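Local coordinates for nucleoprotein (Rift valley fever virus, PDB 3OV9) that coats the single-stranded RNA genome of the virus by forming ring-shaped oligomers, shielding it from nucleases and presenting it as template for transcription and replication, at residues I39-L42 with K43-G46; A48-E51 with K52-K56; R69-M72 with M73-K77; T131-D134 with G135-P138. All blocks are in the same frame, centred on the assembly; numbering follows the deposited sequence. Where two conformers were deposited one is given.

Contact 1: residues I39-L42 with K43-G46; sequences IELL and KQYG
Four successive backbone bonds join Ile-39, Glu-40, Leu-41 and Leu-42 to Lys-43, Gln-44, Tyr-45 and Gly-46, each running from an N-H to the carbonyl oxygen four residues earlier. The last is the most bent: Gly-46 N lies 2.8 Å from Leu-42 O with an angle of only 139° at the hydrogen, and the helix closes at this glycine.

Leu-41 and Tyr-45 run side by side, one turn apart, and Leu-41 CD2 rests 4.0 Å from Tyr-45 CE2. With CG anti to its carbonyl carbon (chi1 -72°), the tyrosine folds back along the helix, bringing its CD2 to 3.2 Å from Leu-41 O, an oblique approach. Gln-44 NE2 lies over one face of the same ring, 3.5 Å above its plane and offset toward the rim.

This is the last pair of turns of helix 35-46, within the region required for oligomerization. The helix is amphipathic: Leu-42 turns inward onto Trp-50 and Met-57 of helix 50-63, where a branched apolar chain fits, while Ile-39 packs on Arg-8 and Lys-43 on Leu-7 of a neighbouring subunit. Lys-43 bends at chi2 and chi3, its CG 3.5 Å from Ile-39 O, the methylenes following the helix while the amine leads away. Glu-40 extends outward, and its carboxylate forms a salt bridge with Arg-37, one turn earlier on the same helix.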
loop_
_atom_site.group_PDB
_atom_site.type_symbol
_atom_site.label_atom_id
_atom_site.label_comp_id
_atom_site.label_asym_id
_atom_site.label_seq_id
_atom_site.Cartn_x
_atom_site.Cartn_y
_atom_site.Cartn_z
ATOM N N ILE A 39 9.348 33.295 -27.757
ATOM C CA ILE A 39 9.807 33.794 -29.057
ATOM C C ILE A 39 11.112 34.592 -28.919
ATOM O O ILE A 39 12.003 34.483 -29.764
ATOM C CB ILE A 39 8.703 34.604 -29.779
ATOM C CG1 ILE A 39 7.494 33.703 -30.059
ATOM C CG2 ILE A 39 9.217 35.209 -31.093
ATOM C CD1 ILE A 39 6.247 34.440 -30.442
ATOM N N GLU A 40 11.227 35.373 -27.845
ATOM C CA GLU A 40 12.461 36.114 -27.572
ATOM C C GLU A 40 13.654 35.170 -27.452
ATOM O O GLU A 40 14.706 35.418 -28.044
ATOM C CB GLU A 40 12.330 36.969 -26.307
ATOM C CG GLU A 40 13.535 37.886 -26.052
ATOM C CD GLU A 40 13.335 38.819 -24.872
ATOM O OE1 GLU A 40 12.717 38.404 -23.868
ATOM O OE2 GLU A 40 13.813 39.972 -24.946
ATOM N N LEU A 41 13.474 34.090 -26.693
ATOM C CA LEU A 41 14.521 33.086 -26.490
ATOM C C LEU A 41 14.872 32.339 -27.776
ATOM O O LEU A 41 16.047 32.060 -28.023
ATOM C CB LEU A 41 14.139 32.104 -25.379
ATOM C CG LEU A 41 14.075 32.647 -23.944
ATOM C CD1 LEU A 41 13.412 31.634 -23.032
ATOM C CD2 LEU A 41 15.451 33.033 -23.410
ATOM N N LEU A 42 13.858 32.035 -28.591
ATOM C CA LEU A 42 14.073 31.391 -29.895
ATOM C C LEU A 42 14.953 32.237 -30.812
ATOM O O LEU A 42 15.919 31.731 -31.385
ATOM C CB LEU A 42 12.743 31.078 -30.593
ATOM C CG LEU A 42 11.895 29.929 -30.041
ATOM C CD1 LEU A 42 10.521 29.930 -30.690
ATOM C CD2 LEU A 42 12.583 28.577 -30.231
ATOM N N LYS A 43 14.611 33.519 -30.934
ATOM C CA LYS A 43 15.367 34.481 -31.742
ATOM C C LYS A 43 16.793 34.662 -31.223
ATOM O O LYS A 43 17.746 34.709 -32.010
ATOM C CB LYS A 43 14.645 35.834 -31.769
ATOM C CG LYS A 43 13.378 35.872 -32.625
ATOM C CD LYS A 43 13.608 36.551 -33.973
ATOM C CE LYS A 43 13.538 38.067 -33.866
ATOM N NZ LYS A 43 13.709 38.754 -35.180
ATOM N N GLN A 44 16.926 34.754 -29.899
ATOM C CA GLN A 44 18.217 34.926 -29.231
ATOM C C GLN A 44 19.160 33.750 -29.485
ATOM O O GLN A 44 20.296 33.947 -29.918
ATOM C CB GLN A 44 18.020 35.126 -27.723
ATOM C CG GLN A 44 19.314 35.233 -26.920
ATOM C CD GLN A 44 19.083 35.114 -25.430
ATOM O OE1 GLN A 44 18.488 35.996 -24.807
ATOM N NE2 GLN A 44 19.554 34.022 -24.847
ATOM N N TYR A 45 18.680 32.539 -29.207
ATOM C CA TYR A 45 19.483 31.326 -29.344
ATOM C C TYR A 45 19.677 30.904 -30.797
ATOM O O TYR A 45 20.729 30.377 -31.158
ATOM C CB TYR A 45 18.856 30.166 -28.559
ATOM C CG TYR A 45 18.967 30.274 -27.052
ATOM C CD1 TYR A 45 20.199 30.482 -26.433
ATOM C CD2 TYR A 45 17.839 30.133 -26.244
ATOM C CE1 TYR A 45 20.301 30.574 -25.049
ATOM C CE2 TYR A 45 17.930 30.221 -24.858
ATOM C CZ TYR A 45 19.162 30.445 -24.270
ATOM O OH TYR A 45 19.257 30.530 -22.904
ATOM N N GLY A 46 18.662 31.139 -31.624
ATOM C CA GLY A 46 18.627 30.598 -32.979
ATOM C C GLY A 46 19.190 31.476 -34.074
ATOM O O GLY A 46 19.708 30.968 -35.072
#

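Contact 2: residues A48-E51 with K52-K56; sequences ADWE and KDAKK
Three main-chain hydrogen bonds tie Asp-49, Trp-50 and Glu-51 to Asp-53, Ala-54 and Lys-55, the first turns of helix 50-63; the shortest runs from Ala-54 N to Trp-50 O at 2.8 Å. A water adds a further link, donating to Ala-48 O and accepting from Lys-52 N at 3.2 Å.

The apolar part is light. Trp-50 CE3 lies 4.3 Å from the CB of Ala-54, whose small methyl points back at the preceding turn and adds little bulk beside the indole. Glu-51 CG lies over one indole face, 3.5 Å above the plane and offset toward the rim, so this methylene of an acidic residue serves as packing surface.

Charge is arranged with more tension. Asp-49 and Asp-53 stand one turn apart with their OD2 atoms 5.3 Å from each other. Like charges at that spacing would tend to repel, which Lys-89 probably eases through long, weak ion pairs to both. Asp-53 is held more firmly by Tyr-90 OH, which hydrogen-bonds its OD2. Asp-53 CG sits beside its own backbone N (chi1 -74°), bringing the carboxylate near Asp-49 O, another acceptor and so no bonding partner.

Around this start of the helix, the indole packs against Lys-43 of helix 35-46, the aspartates look to the end of helix 77-90, and Ala-54 and Lys-55 pack on Phe-11 of a neighbouring subunit.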
loop_
_atom_site.group_PDB
_atom_site.type_symbol
_atom_site.label_atom_id
_atom_site.label_comp_id
_atom_site.label_asym_id
_atom_site.label_seq_id
_atom_site.Cartn_x
_atom_site.Cartn_y
_atom_site.Cartn_z
ATOM N N ALA A 48 19.604 33.389 -37.296
ATOM C CA ALA A 48 19.063 33.174 -38.638
ATOM C C ALA A 48 18.377 31.814 -38.796
ATOM O O ALA A 48 17.569 31.625 -39.708
ATOM C CB ALA A 48 20.162 33.343 -39.681
ATOM N N ASP A 49 18.695 30.879 -37.902
ATOM C CA ASP A 49 18.168 29.516 -37.979
ATOM C C ASP A 49 16.884 29.273 -37.168
ATOM O O ASP A 49 16.351 28.161 -37.185
ATOM C CB ASP A 49 19.240 28.509 -37.542
ATOM C CG ASP A 49 20.495 28.575 -38.396
ATOM O OD1 ASP A 49 20.405 28.340 -39.620
ATOM O OD2 ASP A 49 21.577 28.847 -37.837
ATOM N N TRP A 50 16.376 30.299 -36.482
ATOM C CA TRP A 50 15.298 30.082 -35.502
ATOM C C TRP A 50 13.974 29.567 -36.080
ATOM O O TRP A 50 13.336 28.703 -35.476
ATOM C CB TRP A 50 15.082 31.310 -34.593
ATOM C CG TRP A 50 14.144 32.365 -35.116
ATOM C CD1 TRP A 50 14.482 33.487 -35.816
ATOM C CD2 TRP A 50 12.716 32.410 -34.956
ATOM N NE1 TRP A 50 13.360 34.218 -36.114
ATOM C CE2 TRP A 50 12.262 33.585 -35.595
ATOM C CE3 TRP A 50 11.778 31.568 -34.341
ATOM C CZ2 TRP A 50 10.907 33.942 -35.639
ATOM C CZ3 TRP A 50 10.433 31.923 -34.385
ATOM C CH2 TRP A 50 10.011 33.101 -35.031
ATOM N N GLU A 51 13.571 30.091 -37.236
ATOM C CA GLU A 51 12.297 29.719 -37.859
ATOM C C GLU A 51 12.253 28.252 -38.277
ATOM O O GLU A 51 11.297 27.542 -37.957
ATOM C CB GLU A 51 11.984 30.628 -39.053
ATOM C CG GLU A 51 11.490 32.017 -38.660
ATOM C CD GLU A 51 11.801 33.076 -39.703
ATOM O OE1 GLU A 51 12.969 33.171 -40.137
ATOM O OE2 GLU A 51 10.881 33.833 -40.075
ATOM N N LYS A 52 13.290 27.800 -38.982
ATOM C CA LYS A 52 13.370 26.403 -39.406
ATOM C C LYS A 52 13.484 25.471 -38.196
ATOM O O LYS A 52 12.801 24.444 -38.131
ATOM C CB LYS A 52 14.538 26.188 -40.374
ATOM C CG LYS A 52 14.579 24.801 -41.007
ATOM C CD LYS A 52 15.526 24.778 -42.193
ATOM C CE LYS A 52 15.663 23.374 -42.762
ATOM N NZ LYS A 52 16.450 23.367 -44.021
ATOM N N ASP A 53 14.339 25.839 -37.241
ATOM C CA ASP A 53 14.495 25.070 -36.005
ATOM C C ASP A 53 13.186 24.973 -35.219
ATOM O O ASP A 53 12.875 23.919 -34.669
ATOM C CB ASP A 53 15.610 25.649 -35.121
ATOM C CG ASP A 53 17.006 25.355 -35.656
ATOM O OD1 ASP A 53 17.146 24.518 -36.575
ATOM O OD2 ASP A 53 17.975 25.961 -35.150
ATOM N N ALA A 54 12.430 26.073 -35.170
ATOM C CA ALA A 54 11.130 26.087 -34.496
ATOM C C ALA A 54 10.145 25.098 -35.124
ATOM O O ALA A 54 9.423 24.400 -34.410
ATOM C CB ALA A 54 10.542 27.495 -34.485
ATOM N N LYS A 55 10.131 25.038 -36.455
ATOM C CA LYS A 55 9.269 24.098 -37.171
ATOM C C LYS A 55 9.646 22.657 -36.833
ATOM O O LYS A 55 8.771 21.830 -36.567
ATOM C CB LYS A 55 9.326 24.339 -38.681
ATOM C CG LYS A 55 8.652 25.632 -39.139
ATOM C CD LYS A 55 8.519 25.701 -40.660
ATOM C CE LYS A 55 9.845 25.986 -41.343
ATOM N NZ LYS A 55 9.793 25.698 -42.804
ATOM N N LYS A 56 10.949 22.370 -36.825
ATOM C CA LYS A 56 11.460 21.050 -36.437
ATOM C C LYS A 56 11.016 20.690 -35.027
ATOM O O LYS A 56 10.559 19.576 -34.779
ATOM C CB LYS A 56 12.989 21.006 -36.493
ATOM C CG LYS A 56 13.582 21.025 -37.881
ATOM C CD LYS A 56 15.054 20.655 -37.838
ATOM C CE LYS A 56 15.748 20.985 -39.143
ATOM N NZ LYS A 56 17.204 20.679 -39.073
HETATM O O HOH W 1 15.531 29.727 -40.161
#

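Contact 3: residues R69-M72 with M73-K77; sequences RRMM and MKMSK
Met-73 folds back over Arg-69 and Arg-70, and its side chain can be traced atom by atom. CB stands 3.4 Å from Arg-70 O. With CG anti to the carbonyl carbon (chi1 -49°), the next methylene comes to 3.4 Å from Arg-69 O as well as near Arg-70 O. SD carries the chain on, and the bend at chi3 (-56°) swings CE round to 3.6 Å from Arg-70 O and 3.9 Å from Arg-70 CG. There the methyl end of the flexible thioether lies slantwise against the aliphatic base of the arginine.

Met-71 and Met-75 make a second methionine pair, running side by side. Met-75 CE touches Met-71 CG at 3.8 Å, an unbranched chain reaching across the turn to meet its partner. Both residues are buried, and both also touch Arg-64.

The backbone turns tightly here. Met-73 N bonds to Arg-70 O at 3.1 Å, and Lys-74 N bonds to Met-71 O, each three residues back and with the donor well above the carbonyl plane.

Lys-74 then sends its amine to the hydroxyl of Tyr-30 of a neighbouring subunit, a residue that probably binds RNA, while Arg-69 forms a salt bridge with Glu-84. The whole is a tight helix-to-helix connection: the chain leaves helix 68-71 through two successive i to i+3 hydrogen-bonded turns, and Ser-76, the N-cap of helix 77-90, hydrogen-bonds Gly-79 N through its hydroxyl at the subunit interface.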
loop_
_atom_site.group_PDB
_atom_site.type_symbol
_atom_site.label_atom_id
_atom_site.label_comp_id
_atom_site.label_asym_id
_atom_site.label_seq_id
_atom_site.Cartn_x
_atom_site.Cartn_y
_atom_site.Cartn_z
ATOM N N ARG A 69 15.417 14.298 -23.983
ATOM C CA ARG A 69 16.416 13.300 -23.590
ATOM C C ARG A 69 15.872 11.877 -23.696
ATOM O O ARG A 69 16.603 10.956 -24.082
ATOM C CB ARG A 69 16.962 13.581 -22.185
ATOM C CG ARG A 69 17.951 14.744 -22.114
ATOM C CD ARG A 69 19.266 14.437 -22.831
ATOM N NE ARG A 69 20.099 15.633 -22.960
ATOM C CZ ARG A 69 21.201 15.718 -23.700
ATOM N NH1 ARG A 69 21.632 14.673 -24.396
ATOM N NH2 ARG A 69 21.876 16.857 -23.744
ATOM N N ARG A 70 14.591 11.709 -23.368
ATOM C CA ARG A 70 13.921 10.409 -23.424
ATOM C C ARG A 70 13.725 9.926 -24.863
ATOM O O ARG A 70 14.001 8.765 -25.173
ATOM C CB ARG A 70 12.574 10.455 -22.686
ATOM C CG ARG A 70 11.820 9.123 -22.666
ATOM C CD ARG A 70 10.366 9.293 -22.247
ATOM N NE ARG A 70 10.165 9.089 -20.813
ATOM C CZ ARG A 70 8.996 9.224 -20.188
ATOM N NH1 ARG A 70 7.907 9.575 -20.863
ATOM N NH2 ARG A 70 8.915 9.015 -18.881
ATOM N N MET A 71 13.255 10.817 -25.737
ATOM C CA MET A 71 12.991 10.460 -27.136
ATOM C C MET A 71 14.264 10.059 -27.888
ATOM O O MET A 71 14.216 9.226 -28.795
ATOM C CB MET A 71 12.238 11.582 -27.874
ATOM C CG MET A 71 13.022 12.879 -28.070
ATOM S SD MET A 71 12.068 14.199 -28.862
ATOM C CE MET A 71 10.828 14.529 -27.613
ATOM N N MET A 72 15.395 10.640 -27.483
ATOM C CA MET A 72 16.704 10.345 -28.073
ATOM C C MET A 72 17.136 8.894 -27.876
ATOM O O MET A 72 17.935 8.372 -28.657
ATOM C CB MET A 72 17.772 11.271 -27.490
ATOM C CG MET A 72 17.900 12.611 -28.196
ATOM S SD MET A 72 18.952 13.766 -27.288
ATOM C CE MET A 72 20.577 13.048 -27.511
ATOM N N MET A 73 16.605 8.253 -26.838
ATOM C CA MET A 73 16.950 6.866 -26.504
ATOM C C MET A 73 16.332 5.856 -27.475
ATOM O O MET A 73 16.739 4.693 -27.505
ATOM C CB MET A 73 16.537 6.530 -25.066
ATOM C CG MET A 73 16.984 7.547 -24.020
ATOM S SD MET A 73 16.680 7.032 -22.316
ATOM C CE MET A 73 14.920 6.705 -22.314
ATOM N N LYS A 74 15.348 6.307 -28.255
ATOM C CA LYS A 74 14.701 5.482 -29.275
ATOM C C LYS A 74 14.530 6.300 -30.556
ATOM O O LYS A 74 13.427 6.745 -30.883
ATOM C CB LYS A 74 13.346 4.952 -28.786
ATOM C CG LYS A 74 13.401 3.977 -27.612
ATOM C CD LYS A 74 13.815 2.576 -28.046
ATOM C CE LYS A 74 13.733 1.586 -26.885
ATOM N NZ LYS A 74 12.337 1.384 -26.399
ATOM N N MET A 75 15.638 6.488 -31.268
ATOM C CA MET A 75 15.698 7.365 -32.436
ATOM C C MET A 75 16.880 6.959 -33.315
ATOM O O MET A 75 17.852 6.384 -32.821
ATOM C CB MET A 75 15.849 8.826 -31.974
ATOM C CG MET A 75 15.632 9.884 -33.055
ATOM S SD MET A 75 15.574 11.584 -32.411
ATOM C CE MET A 75 13.996 11.624 -31.573
ATOM N N SER A 76 16.796 7.256 -34.612
ATOM C CA SER A 76 17.915 7.031 -35.529
ATOM C C SER A 76 19.135 7.860 -35.119
ATOM O O SER A 76 19.006 8.833 -34.373
ATOM C CB SER A 76 17.510 7.371 -36.966
ATOM O OG SER A 76 17.320 8.768 -37.121
ATOM N N LYS A 77 20.313 7.462 -35.595
ATOM C CA LYS A 77 21.560 8.171 -35.299
ATOM C C LYS A 77 21.480 9.622 -35.765
ATOM O O LYS A 77 21.893 10.537 -35.047
ATOM C CB LYS A 77 22.746 7.460 -35.960
ATOM C CG LYS A 77 24.119 7.983 -35.546
ATOM C CD LYS A 77 25.228 7.259 -36.304
ATOM C CE LYS A 77 26.609 7.680 -35.821
ATOM N NZ LYS A 77 27.683 7.138 -36.699
#

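Contact 4: residues T131-D134 with G135-P138; sequences TTMD and GLSP
The flat carbonyl of Met-133 takes two N-H groups from Leu-136 and Ser-137 in quite different directions. Ser-137 N, at 2.9 Å from Met-133 O, approaches nearly along the C=O axis, whereas Leu-136 N, at 3.0 Å from the same oxygen, stands above the carbonyl plane, 63° out of it. Thr-132 O is met in a similar way, Gly-135 N hovering above its plane at 3.2 Å. Gly-135 N also makes a weak bond to Thr-131 O. Donors to both the third and the fourth residue back mark the fraying last turn of helix 130-136.

Side chains add modest packing. Leu-136 brings CD1 to 4.3 Å from Met-133 SD, and its CG lies 3.9 Å from Thr-132 O. Met-133, long and pliable, is buried against Leu-171 and Gln-175 of helix 159-180. Ser-137, small enough for a close fit, packs against alanines of helix 232-243.

The chain then leaves the helix, and Ser-137 O turns back to meet Asp-134 CA at 3.3 Å in a CA-H...O contact. Pro-138 follows; its ring nitrogen has no hydrogen to give to Asp-134 O, which suits a place where the helical bonding stops. The carboxylate of Asp-134 serves the following loop, where its OD1 accepts from Tyr-140 N and forms a salt bridge with Arg-142.

The chemistry implies a helix end where one carbonyl serves two donors, with an aspartate whose negative charge is probably stabilised by Arg-142 and the Tyr-140 N-H, and which thereby ties down the following loop.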
loop_
_atom_site.group_PDB
_atom_site.type_symbol
_atom_site.label_atom_id
_atom_site.label_comp_id
_atom_site.label_asym_id
_atom_site.label_seq_id
_atom_site.Cartn_x
_atom_site.Cartn_y
_atom_site.Cartn_z
ATOM N N THR A 131 -8.047 9.586 -37.278
ATOM C CA THR A 131 -8.926 8.432 -37.503
ATOM C C THR A 131 -9.654 8.003 -36.226
ATOM O O THR A 131 -10.856 7.727 -36.253
ATOM C CB THR A 131 -8.145 7.235 -38.109
ATOM O OG1 THR A 131 -7.485 7.657 -39.306
ATOM C CG2 THR A 131 -9.083 6.078 -38.447
ATOM N N THR A 132 -8.923 7.953 -35.113
ATOM C CA THR A 132 -9.508 7.646 -33.808
ATOM C C THR A 132 -10.551 8.701 -33.418
ATOM O O THR A 132 -11.649 8.364 -32.972
ATOM C CB THR A 132 -8.416 7.509 -32.716
ATOM O OG1 THR A 132 -7.570 6.393 -33.028
ATOM C CG2 THR A 132 -9.029 7.290 -31.339
ATOM N N MET A 133 -10.206 9.974 -33.608
ATOM C CA MET A 133 -11.132 11.070 -33.325
ATOM C C MET A 133 -12.412 10.991 -34.164
ATOM O O MET A 133 -13.496 11.309 -33.670
ATOM C CB MET A 133 -10.450 12.429 -33.519
ATOM C CG MET A 133 -9.366 12.755 -32.490
ATOM S SD MET A 133 -9.867 12.671 -30.754
ATOM C CE MET A 133 -11.299 13.757 -30.720
ATOM N N ASP A 134 -12.277 10.555 -35.417
ATOM C CA ASP A 134 -13.416 10.409 -36.336
ATOM C C ASP A 134 -14.459 9.389 -35.874
ATOM O O ASP A 134 -15.638 9.500 -36.219
ATOM C CB ASP A 134 -12.935 10.056 -37.745
ATOM C CG ASP A 134 -12.290 11.231 -38.458
ATOM O OD1 ASP A 134 -12.487 12.389 -38.026
ATOM O OD2 ASP A 134 -11.588 10.994 -39.462
ATOM N N GLY A 135 -14.017 8.397 -35.102
ATOM C CA GLY A 135 -14.913 7.387 -34.542
ATOM C C GLY A 135 -15.758 7.939 -33.411
ATOM O O GLY A 135 -16.840 7.423 -33.120
ATOM N N LEU A 136 -15.254 8.994 -32.775
ATOM C CA LEU A 136 -15.949 9.656 -31.679
ATOM C C LEU A 136 -16.828 10.792 -32.197
ATOM O O LEU A 136 -17.915 11.029 -31.671
ATOM C CB LEU A 136 -14.944 10.176 -30.650
ATOM C CG LEU A 136 -14.032 9.118 -30.019
ATOM C CD1 LEU A 136 -12.760 9.753 -29.491
ATOM C CD2 LEU A 136 -14.745 8.326 -28.922
ATOM N N SER A 137 -16.346 11.489 -33.225
ATOM C CA SER A 137 -17.118 12.531 -33.899
ATOM C C SER A 137 -16.683 12.651 -35.358
ATOM O O SER A 137 -15.511 12.918 -35.634
ATOM C CB SER A 137 -16.977 13.877 -33.183
ATOM O OG SER A 137 -17.852 14.839 -33.748
ATOM N N PRO A 138 -17.630 12.462 -36.297
ATOM C CA PRO A 138 -17.322 12.433 -37.729
ATOM C C PRO A 138 -16.611 13.698 -38.218
ATOM O O PRO A 138 -17.010 14.813 -37.862
ATOM C CB PRO A 138 -18.704 12.291 -38.387
ATOM C CG PRO A 138 -19.683 12.739 -37.341
ATOM C CD PRO A 138 -19.077 12.323 -36.046
#

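In the fold
All four are local turns at helix ends or along a helix, and none is wholly core: each is partly buried. Contacts 1 and 2 belong to consecutive helices, 35-46 and 50-63, and touch directly; their centres are 10 Å apart. Contact 3 follows on the next short helix, 68-71, and the region needed for oligomerization ends within its first segment. These three all reach a neighbouring subunit, contact 1 pairing leucine with tyrosine, contact 2 joining a tryptophan to two aspartates, contact 3 pairing methionines. Contact 4, with five of eight residues exposed, lies across the chain's centre from contact 1 and packs within its own chain, against helices 159-180 and 232-243.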